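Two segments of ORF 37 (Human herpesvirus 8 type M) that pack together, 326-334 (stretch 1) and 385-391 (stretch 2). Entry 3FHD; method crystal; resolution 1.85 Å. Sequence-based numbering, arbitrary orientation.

Stretch 1 (326-334) LVAYDQEWE
Stretch 2, residues 385-391: ANLFVNV

The two stretches pair antiparallel, Leu 326 opposite Val 389 and Val 327 opposite Phe 388 (CA–CA 5.4 Å), and bury 633 Å² between them. Before the strand, Asn 386 (phi/psi -73/62, chi1 p) reaches the turn that follows strand 326-328. Its amide uses both ends: ND2 donates to Glu 332 OE2 (2.9 Å), while OD1 accepts from Trp 333 NE1 (3.2 Å) at the indole edge. A 3-10 segment, 331-333, presents both partners. Water 2 bridges Asn 386 O (2.7 Å) and Tyr 329 N (2.9 Å).

Leu 387 (-118/136; chi1 m, chi2 t) sets CD2 over the indole of Trp 333 (chi1 m, chi2 89°), 3.6 Å from the six-membered ring centroid; CD2 also lies 4.0 Å from Ala 328 CB, whose small side chain fits beside it.

Phe 388 (-131/159) exchanges two backbone hydrogen bonds with extended Val 327 (-130/152): Val 327 N to Phe 388 O, 2.9 Å, and Phe 388 N to Val 327 O, 3.0 Å. Both side chains, chi1 m, share one sheet face. The Phe 388 and Tyr 329 rings, planes at 27°, are slid apart with centroids separated by 5.8 Å.

Val 389 (chi1 p) points away; water 1 links its O (2.8 Å) to Tyr 329 OH (2.5 Å). Asn 390 (chi1 t) places CB 3.7 Å from Val 327 CG1.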

# COMPACT_ATOMS: atom_id res chain seq x y z
N LEU A 326 11.92 13.38 1.93
CA LEU A 326 12.16 14.45 0.97
C LEU A 326 13.63 14.90 1.03
O LEU A 326 14.22 15.02 2.12
CB LEU A 326 11.25 15.67 1.21
CG LEU A 326 9.72 15.52 1.03
CD1 LEU A 326 8.95 16.74 1.63
CD2 LEU A 326 9.34 15.29 -0.45
N VAL A 327 14.22 15.13 -0.13
CA VAL A 327 15.57 15.64 -0.22
C VAL A 327 15.61 16.84 -1.15
O VAL A 327 14.79 16.96 -2.08
CB VAL A 327 16.56 14.56 -0.72
CG1 VAL A 327 16.73 13.46 0.33
CG2 VAL A 327 16.09 13.98 -2.04
N ALA A 328 16.57 17.73 -0.91
CA ALA A 328 16.84 18.84 -1.81
C ALA A 328 18.27 18.68 -2.31
O ALA A 328 19.16 18.29 -1.56
CB ALA A 328 16.67 20.19 -1.09
N TYR A 329 18.47 18.97 -3.59
CA TYR A 329 19.82 18.92 -4.16
C TYR A 329 20.37 20.33 -4.40
O TYR A 329 21.53 20.50 -4.81
CB TYR A 329 19.86 18.08 -5.43
CG TYR A 329 19.37 16.65 -5.25
CD1 TYR A 329 20.12 15.71 -4.53
CD2 TYR A 329 18.16 16.23 -5.82
CE1 TYR A 329 19.67 14.39 -4.37
CE2 TYR A 329 17.70 14.91 -5.68
CZ TYR A 329 18.47 14.01 -4.95
OH TYR A 329 18.01 12.73 -4.80
N ASP A 330 19.52 21.33 -4.15
CA ASP A 330 19.90 22.73 -4.26
C ASP A 330 20.32 23.29 -2.90
O ASP A 330 19.65 23.10 -1.88
CB ASP A 330 18.77 23.56 -4.89
N GLN A 331 21.45 23.99 -2.90
CA GLN A 331 22.11 24.46 -1.67
C GLN A 331 21.27 25.43 -0.84
O GLN A 331 21.54 25.62 0.35
CB GLN A 331 23.45 25.12 -2.03
CG GLN A 331 24.50 25.06 -0.94
CD GLN A 331 25.82 25.68 -1.36
OE1 GLN A 331 25.92 26.90 -1.56
NE2 GLN A 331 26.84 24.84 -1.50
N GLU A 332 20.28 26.04 -1.48
CA GLU A 332 19.35 26.96 -0.81
C GLU A 332 18.60 26.32 0.37
O GLU A 332 18.09 27.04 1.24
CB GLU A 332 18.34 27.53 -1.81
CG GLU A 332 17.44 26.48 -2.46
CD GLU A 332 16.44 27.06 -3.44
OE1 GLU A 332 16.11 28.27 -3.34
OE2 GLU A 332 15.96 26.31 -4.31
N TRP A 333 18.51 24.99 0.38
CA TRP A 333 17.83 24.25 1.46
C TRP A 333 18.76 23.80 2.58
O TRP A 333 18.30 23.28 3.60
CB TRP A 333 17.06 23.03 0.91
CG TRP A 333 15.92 23.39 0.01
CD1 TRP A 333 15.97 23.58 -1.34
CD2 TRP A 333 14.55 23.61 0.39
NE1 TRP A 333 14.72 23.89 -1.83
CE2 TRP A 333 13.83 23.94 -0.79
CE3 TRP A 333 13.86 23.56 1.62
CZ2 TRP A 333 12.46 24.22 -0.79
CZ3 TRP A 333 12.49 23.84 1.62
CH2 TRP A 333 11.81 24.17 0.42
N GLU A 334 20.07 23.99 2.40
CA GLU A 334 21.07 23.66 3.41
C GLU A 334 20.91 24.57 4.63
O GLU A 334 20.77 25.79 4.48
CB GLU A 334 22.46 23.82 2.80
CG GLU A 334 23.60 23.17 3.57
CD GLU A 334 24.92 23.23 2.81
OE1 GLU A 334 25.26 24.29 2.23
OE2 GLU A 334 25.63 22.20 2.78
N ALA A 385 8.00 23.36 -5.67
CA ALA A 385 9.15 23.31 -4.76
C ALA A 385 10.13 22.25 -5.25
O ALA A 385 9.73 21.11 -5.51
CB ALA A 385 8.70 23.04 -3.31
N ASN A 386 11.41 22.63 -5.39
CA ASN A 386 12.46 21.67 -5.77
C ASN A 386 12.80 20.73 -4.62
O ASN A 386 13.91 20.70 -4.09
CB ASN A 386 13.70 22.34 -6.40
CG ASN A 386 14.24 23.53 -5.58
OD1 ASN A 386 13.54 24.12 -4.75
ND2 ASN A 386 15.50 23.88 -5.83
N LEU A 387 11.78 19.98 -4.22
CA LEU A 387 11.91 18.94 -3.23
C LEU A 387 11.55 17.65 -3.94
O LEU A 387 10.58 17.61 -4.69
CB LEU A 387 10.95 19.21 -2.06
CG LEU A 387 11.24 20.41 -1.14
CD1 LEU A 387 10.34 20.36 0.05
CD2 LEU A 387 12.71 20.45 -0.69
N PHE A 388 12.33 16.60 -3.69
CA PHE A 388 12.24 15.34 -4.45
C PHE A 388 12.18 14.15 -3.50
O PHE A 388 12.63 14.26 -2.36
CB PHE A 388 13.47 15.16 -5.36
CG PHE A 388 13.70 16.29 -6.31
CD1 PHE A 388 12.93 16.42 -7.47
CD2 PHE A 388 14.65 17.26 -6.03
CE1 PHE A 388 13.12 17.51 -8.35
CE2 PHE A 388 14.86 18.35 -6.91
CZ PHE A 388 14.09 18.47 -8.06
N VAL A 389 11.68 13.02 -3.99
CA VAL A 389 11.64 11.80 -3.17
C VAL A 389 13.06 11.38 -2.79
O VAL A 389 13.98 11.51 -3.59
CB VAL A 389 10.91 10.62 -3.88
CG1 VAL A 389 11.71 10.14 -5.11
CG2 VAL A 389 10.66 9.47 -2.88
N ASN A 390 13.24 10.91 -1.55
CA ASN A 390 14.48 10.29 -1.13
C ASN A 390 14.46 8.81 -1.55
O ASN A 390 13.68 7.99 -0.99
CB ASN A 390 14.65 10.46 0.38
CG ASN A 390 15.92 9.83 0.92
OD1 ASN A 390 16.71 9.22 0.19
ND2 ASN A 390 16.15 10.01 2.23
N VAL A 391 15.32 8.48 -2.52
CA VAL A 391 15.30 7.14 -3.14
C VAL A 391 15.80 6.05 -2.20
O VAL A 391 15.64 4.86 -2.49
CB VAL A 391 16.07 7.10 -4.51
CG1 VAL A 391 15.55 8.20 -5.47
CG2 VAL A 391 17.59 7.24 -4.29
O HOH W 1 15.78 12.03 -5.64
O HOH W 2 16.58 20.83 -4.73
O HOH W 3 17.56 10.64 -2.86